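Local atomic coordinates of SnoaL-like domain-containing protein (Kribbella flavida, PDB entry 4GB5), a protein that is of unknown function but belongs to the SnoaL-like family of the NTF2 superfamily, whose members include small enzymes and binding proteins. Residues T30-P33 with R34-H37; S59-G62 with A63-A67. All blocks are in the same frame, centred on the assembly; numbering follows the deposited sequence.

Contact 1: T30-P33 with R34-H37; sequences TDLP and RRVH
D31 and R35 are joined by a local i to i+4 salt bridge at the short helix 32-36, which follows the N-terminal helix 6-25 in this NTF2-like cone-shaped fold and leads straight into the short strand 37-38. The grip is side-on: R35 offers NE and NH2, one to each carboxylate oxygen. NE meets D31 OD2 at 2.8 Å, nearly straight and in the guanidinium plane, whereas NH2 reaches D31 OD1 at 3.2 Å on its syn lone pair, with a more bent bond. The two planes are turned 49° apart, so the pair is twisted and not coplanar. D31 swings its carboxylate across with CG anti to the backbone N (chi1 176°), and the R35 chain lies extended from CG to NE to meet it. Ahead of the helix, E28 accepts hydrogen bonds from the backbone N atoms of T30, D31 and L32. R34 takes another course: its chain bends at chi2, a water donates to T30 O and accepts a weak bond from R34 NE, and its NH1 forms a salt bridge with D39. On the inner side L32 CG approaches V36 CG2 at 4.4 Å, and both side chains rest on I23 of helix 6-25. The last turn closes with H37 N donating to P33 O at 2.9 Å, while V36 CG1 sits over one face of the imidazole.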
ATOM      1  N   THR A  30      11.270 -16.777 -13.515  1.00  9.75           N
ATOM      2  CA  THR A  30      11.152 -17.831 -14.512  1.00 11.76           C
ATOM      3  C   THR A  30       9.714 -18.197 -14.815  1.00 14.94           C
ATOM      4  O   THR A  30       9.277 -18.064 -15.965  1.00 20.22           O
ATOM      5  CB  THR A  30      11.937 -19.054 -13.997  1.00 13.17           C
ATOM      6  OG1 THR A  30      13.312 -18.663 -13.842  1.00 14.49           O
ATOM      7  CG2 THR A  30      11.808 -20.193 -14.949  1.00 15.32           C
ATOM      8  N   ASP A  31       8.989 -18.684 -13.816  1.00 13.71           N
ATOM      9  CA  ASP A  31       7.585 -19.078 -13.970  1.00 19.50           C
ATOM     10  C   ASP A  31       6.603 -17.898 -13.893  1.00 18.68           C
ATOM     11  O   ASP A  31       5.780 -17.702 -14.799  1.00 20.26           O
ATOM     12  CB  ASP A  31       7.243 -20.141 -12.911  1.00 23.72           C
ATOM     13  CG  ASP A  31       5.777 -20.549 -12.921  1.00 34.97           C
ATOM     14  OD1 ASP A  31       5.407 -21.346 -13.800  1.00 38.05           O
ATOM     15  OD2 ASP A  31       5.008 -20.097 -12.042  1.00 39.56           O
ATOM     16  N   LEU A  32       6.696 -17.123 -12.827  1.00 12.43           N
ATOM     17  CA  LEU A  32       5.748 -16.038 -12.545  1.00 10.51           C
ATOM     18  C   LEU A  32       5.646 -15.055 -13.722  1.00 12.49           C
ATOM     19  O   LEU A  32       4.518 -14.631 -14.051  1.00 14.15           O
ATOM     20  CB  LEU A  32       6.103 -15.354 -11.247  1.00 16.64           C
ATOM     21  CG  LEU A  32       5.017 -14.731 -10.403  1.00 25.58           C
ATOM     22  CD1 LEU A  32       3.704 -15.533 -10.403  1.00 21.36           C
ATOM     23  CD2 LEU A  32       5.596 -14.594  -8.996  1.00 18.35           C
ATOM     24  N   PRO A  33       6.781 -14.652 -14.362  1.00  9.64           N
ATOM     25  CA  PRO A  33       6.576 -13.693 -15.467  1.00  9.32           C
ATOM     26  C   PRO A  33       5.642 -14.207 -16.555  1.00 13.13           C
ATOM     27  O   PRO A  33       4.950 -13.365 -17.148  1.00 14.25           O
ATOM     28  CB  PRO A  33       7.979 -13.453 -15.996  1.00 11.51           C
ATOM     29  CG  PRO A  33       8.859 -13.658 -14.766  1.00 12.95           C
ATOM     30  CD  PRO A  33       8.220 -14.781 -14.023  1.00  9.92           C
ATOM     31  N   ARG A  34       5.600 -15.509 -16.810  1.00 12.21           N
ATOM     32  CA  ARG A  34       4.669 -16.019 -17.798  1.00 13.88           C
ATOM     33  C   ARG A  34       3.213 -15.915 -17.377  1.00 12.27           C
ATOM     34  O   ARG A  34       2.326 -15.856 -18.212  1.00 14.40           O
ATOM     35  CB  ARG A  34       4.987 -17.481 -18.115  1.00 20.99           C
ATOM     36  CG  ARG A  34       6.389 -17.701 -18.557  1.00 22.31           C
ATOM     37  CD  ARG A  34       6.487 -17.840 -20.061  1.00 33.97           C
ATOM     38  NE  ARG A  34       7.836 -17.523 -20.524  1.00 34.68           N
ATOM     39  CZ  ARG A  34       8.127 -17.008 -21.714  1.00 35.52           C
ATOM     40  NH1 ARG A  34       7.165 -16.741 -22.602  1.00 25.44           N
ATOM     41  NH2 ARG A  34       9.393 -16.751 -22.014  1.00 38.91           N
ATOM     42  N   ARG A  35       2.992 -15.925 -16.068  1.00 15.02           N
ATOM     43  CA  ARG A  35       1.653 -15.787 -15.511  1.00 13.10           C
ATOM     44  C   ARG A  35       1.208 -14.346 -15.415  1.00 11.23           C
ATOM     45  O   ARG A  35       0.024 -14.048 -15.210  1.00 12.45           O
ATOM     46  CB  ARG A  35       1.639 -16.390 -14.113  1.00 15.78           C
ATOM     47  CG  ARG A  35       2.029 -17.863 -14.189  1.00 25.04           C
ATOM     48  CD  ARG A  35       1.851 -18.580 -12.876  1.00 28.99           C
ATOM     49  NE  ARG A  35       2.382 -19.939 -12.995  1.00 35.31           N
ATOM     50  CZ  ARG A  35       1.711 -20.992 -13.457  1.00 45.34           C
ATOM     51  NH1 ARG A  35       0.444 -20.881 -13.827  1.00 44.71           N
ATOM     52  NH2 ARG A  35       2.317 -22.175 -13.530  1.00 44.93           N
ATOM     53  N   VAL A  36       2.161 -13.419 -15.488  1.00 10.79           N
ATOM     54  CA  VAL A  36       1.873 -11.982 -15.328  1.00  8.18           C
ATOM     55  C   VAL A  36       1.901 -11.138 -16.592  1.00  9.22           C
ATOM     56  O   VAL A  36       1.144 -10.188 -16.723  1.00  9.96           O
ATOM     57  CB  VAL A  36       2.867 -11.372 -14.315  1.00  8.81           C
ATOM     58  CG1 VAL A  36       2.751  -9.890 -14.138  1.00  7.89           C
ATOM     59  CG2 VAL A  36       2.688 -12.064 -12.963  1.00 10.67           C
ATOM     60  N   HIS A  37       2.809 -11.487 -17.495  1.00 11.96           N
ATOM     61  CA  HIS A  37       3.118 -10.676 -18.683  1.00  8.61           C
ATOM     62  C   HIS A  37       2.842 -11.389 -19.995  1.00  9.22           C
ATOM     63  O   HIS A  37       2.854 -12.632 -20.091  1.00 11.88           O
ATOM     64  CB  HIS A  37       4.619 -10.326 -18.633  1.00 10.73           C
ATOM     65  CG  HIS A  37       4.981  -9.404 -17.502  1.00  9.05           C
ATOM     66  ND1 HIS A  37       4.494  -8.116 -17.430  1.00 10.68           N
ATOM     67  CD2 HIS A  37       5.792  -9.562 -16.431  1.00 10.42           C
ATOM     68  CE1 HIS A  37       4.947  -7.539 -16.332  1.00  9.00           C
ATOM     69  NE2 HIS A  37       5.754  -8.381 -15.716  1.00 10.13           N
TER
HETATM   70  O   HOH W   1       9.267 -16.366 -18.017  1.00 30.72           O

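Contact 2: S59-G62 with A63-A67; sequences SDYG and AALRA
L65 lies over one face of the Y61 ring, one helical turn further along helix 58-69. Its CG stands 4.0 Å from the centroid of the Y61 ring, only 17° off the normal, a CH-pi contact displaced toward the rim. The two methyls reach past the rim on either side of CZ: CD1 is 3.5 Å from Y61 CE1 and CD2 4.0 Å from Y61 CE2. Y61 leaves the helix with CG anti to the backbone N (chi1 170°), which carries the phenol beside the leucine branch. L41 and I43 of strand 41-44 and Y20 of helix 6-25 also touch Y61, H37 meets it with rings edge-to-face, and L65 reaches I23. With an alanine at Y61 the ring is gone, which would probably open a gap under L65 and against strand 41-44 and leave H37 without its aromatic mate. Beneath the pair, L65 N donates to Y61 O at 2.9 Å with an angle of 168° at the hydrogen. A63, A64 and R66 repeat this bond to S59, D60 and G62. The result is an amphipathic alpha-helix of the NTF2-like fold, with Y61 buried, L65 beside it packed against helix 6-25, and S59 and D60 on the exposed side.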
ATOM      1  N   SER A  59      11.620 -13.748 -22.162  1.00 15.43           N
ATOM      2  CA  SER A  59      12.734 -14.424 -21.518  1.00 14.70           C
ATOM      3  C   SER A  59      13.924 -13.461 -21.336  1.00 15.61           C
ATOM      4  O   SER A  59      14.677 -13.575 -20.376  1.00 16.00           O
ATOM      5  CB  SER A  59      13.121 -15.678 -22.274  1.00 21.15           C
ATOM      6  OG  SER A  59      13.625 -15.338 -23.528  1.00 20.81           O
ATOM      7  N   ASP A  60      14.095 -12.517 -22.258  1.00 13.26           N
ATOM      8  CA  ASP A  60      15.121 -11.488 -22.100  1.00 14.69           C
ATOM      9  C   ASP A  60      14.805 -10.617 -20.878  1.00 15.47           C
ATOM     10  O   ASP A  60      15.713 -10.253 -20.113  1.00 14.76           O
ATOM     11  CB  ASP A  60      15.208 -10.577 -23.331  1.00 16.28           C
ATOM     12  CG  ASP A  60      15.891 -11.243 -24.526  1.00 16.24           C
ATOM     13  OD1 ASP A  60      16.513 -12.309 -24.359  1.00 16.93           O
ATOM     14  OD2 ASP A  60      15.842 -10.647 -25.637  1.00 19.74           O
ATOM     15  N   TYR A  61      13.548 -10.203 -20.761  1.00 15.40           N
ATOM     16  CA  TYR A  61      13.128  -9.353 -19.650  1.00 11.56           C
ATOM     17  C   TYR A  61      13.389 -10.097 -18.351  1.00 14.05           C
ATOM     18  O   TYR A  61      13.943  -9.545 -17.408  1.00 13.89           O
ATOM     19  CB  TYR A  61      11.630  -9.016 -19.801  1.00 11.22           C
ATOM     20  CG  TYR A  61      10.993  -8.343 -18.628  1.00 13.08           C
ATOM     21  CD1 TYR A  61      10.139  -9.047 -17.801  1.00 16.20           C
ATOM     22  CD2 TYR A  61      11.254  -7.010 -18.350  1.00 16.87           C
ATOM     23  CE1 TYR A  61       9.542  -8.411 -16.708  1.00 16.91           C
ATOM     24  CE2 TYR A  61      10.670  -6.377 -17.278  1.00 18.46           C
ATOM     25  CZ  TYR A  61       9.818  -7.076 -16.488  1.00 15.50           C
ATOM     26  OH  TYR A  61       9.257  -6.421 -15.415  1.00 17.20           O
ATOM     27  N   GLY A  62      12.981 -11.349 -18.274  1.00 15.37           N
ATOM     28  CA  GLY A  62      13.218 -12.125 -17.062  1.00 15.13           C
ATOM     29  C   GLY A  62      14.692 -12.248 -16.710  1.00 12.04           C
ATOM     30  O   GLY A  62      15.050 -12.108 -15.545  1.00 12.75           O
ATOM     31  N   ALA A  63      15.551 -12.500 -17.699  1.00 13.25           N
ATOM     32  CA  ALA A  63      16.976 -12.656 -17.471  1.00 14.13           C
ATOM     33  C   ALA A  63      17.569 -11.340 -16.989  1.00 13.07           C
ATOM     34  O   ALA A  63      18.441 -11.316 -16.113  1.00 14.40           O
ATOM     35  CB  ALA A  63      17.676 -13.133 -18.780  1.00 15.02           C
ATOM     36  N   ALA A  64      17.107 -10.239 -17.586  1.00 17.33           N
ATOM     37  CA  ALA A  64      17.571  -8.922 -17.195  1.00 15.67           C
ATOM     38  C   ALA A  64      17.172  -8.595 -15.759  1.00 15.64           C
ATOM     39  O   ALA A  64      17.956  -8.030 -15.003  1.00 17.16           O
ATOM     40  CB  ALA A  64      16.997  -7.872 -18.139  1.00 19.23           C
ATOM     41  N   LEU A  65      15.918  -8.896 -15.400  1.00 15.00           N
ATOM     42  CA  LEU A  65      15.461  -8.717 -14.024  1.00 15.32           C
ATOM     43  C   LEU A  65      16.261  -9.569 -13.043  1.00 14.51           C
ATOM     44  O   LEU A  65      16.656  -9.115 -11.956  1.00 14.06           O
ATOM     45  CB  LEU A  65      13.973  -9.068 -13.858  1.00 15.88           C
ATOM     46  CG  LEU A  65      12.881  -8.173 -14.423  1.00 27.50           C
ATOM     47  CD1 LEU A  65      11.581  -8.610 -13.824  1.00 24.93           C
ATOM     48  CD2 LEU A  65      13.122  -6.740 -14.094  1.00 28.71           C
ATOM     49  N   ARG A  66      16.523 -10.810 -13.426  1.00 13.36           N
ATOM     50  CA  ARG A  66      17.312 -11.660 -12.551  1.00 13.23           C
ATOM     51  C   ARG A  66      18.689 -11.070 -12.280  1.00 16.48           C
ATOM     52  O   ARG A  66      19.144 -11.048 -11.136  1.00 18.02           O
ATOM     53  CB  ARG A  66      17.417 -13.081 -13.098  1.00 16.09           C
ATOM     54  CG  ARG A  66      18.350 -13.942 -12.308  1.00 21.14           C
ATOM     55  CD  ARG A  66      18.448 -15.331 -12.851  1.00 25.60           C
ATOM     56  NE  ARG A  66      17.160 -16.007 -12.778  1.00 32.69           N
ATOM     57  CZ  ARG A  66      16.403 -16.319 -13.819  1.00 26.29           C
ATOM     58  NH1 ARG A  66      16.774 -16.034 -15.067  1.00 35.47           N
ATOM     59  NH2 ARG A  66      15.239 -16.922 -13.614  1.00 27.68           N
ATOM     60  N   ALA A  67      19.353 -10.613 -13.331  1.00 15.83           N
ATOM     61  CA  ALA A  67      20.662  -9.983 -13.181  1.00 17.48           C
ATOM     62  C   ALA A  67      20.625  -8.728 -12.321  1.00 19.63           C
ATOM     63  O   ALA A  67      21.447  -8.548 -11.434  1.00 20.47           O
ATOM     64  CB  ALA A  67      21.246  -9.681 -14.562  1.00 17.71           C
TER

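How the contacts relate
Contact 1 comes first along the chain and closes before contact 2 opens; strands 41-44 and 54-56 and the short helix 46-49 lie between them. Their centres are about 11 Å apart, and the two helices, 32-36 and 58-69, touch directly. H37, where the first helix gives way to strand, sets its ring edge-to-face with Y61 of the second, and R34 packs against S59. Both contacts also lean on helix 6-25, where I23 is shared by L32, V36 and L65. Contacts 1 and 2 therefore belong to one helical layer packed beside the mixed sheet, the helix-against-curved-sheet architecture of NTF2-like proteins.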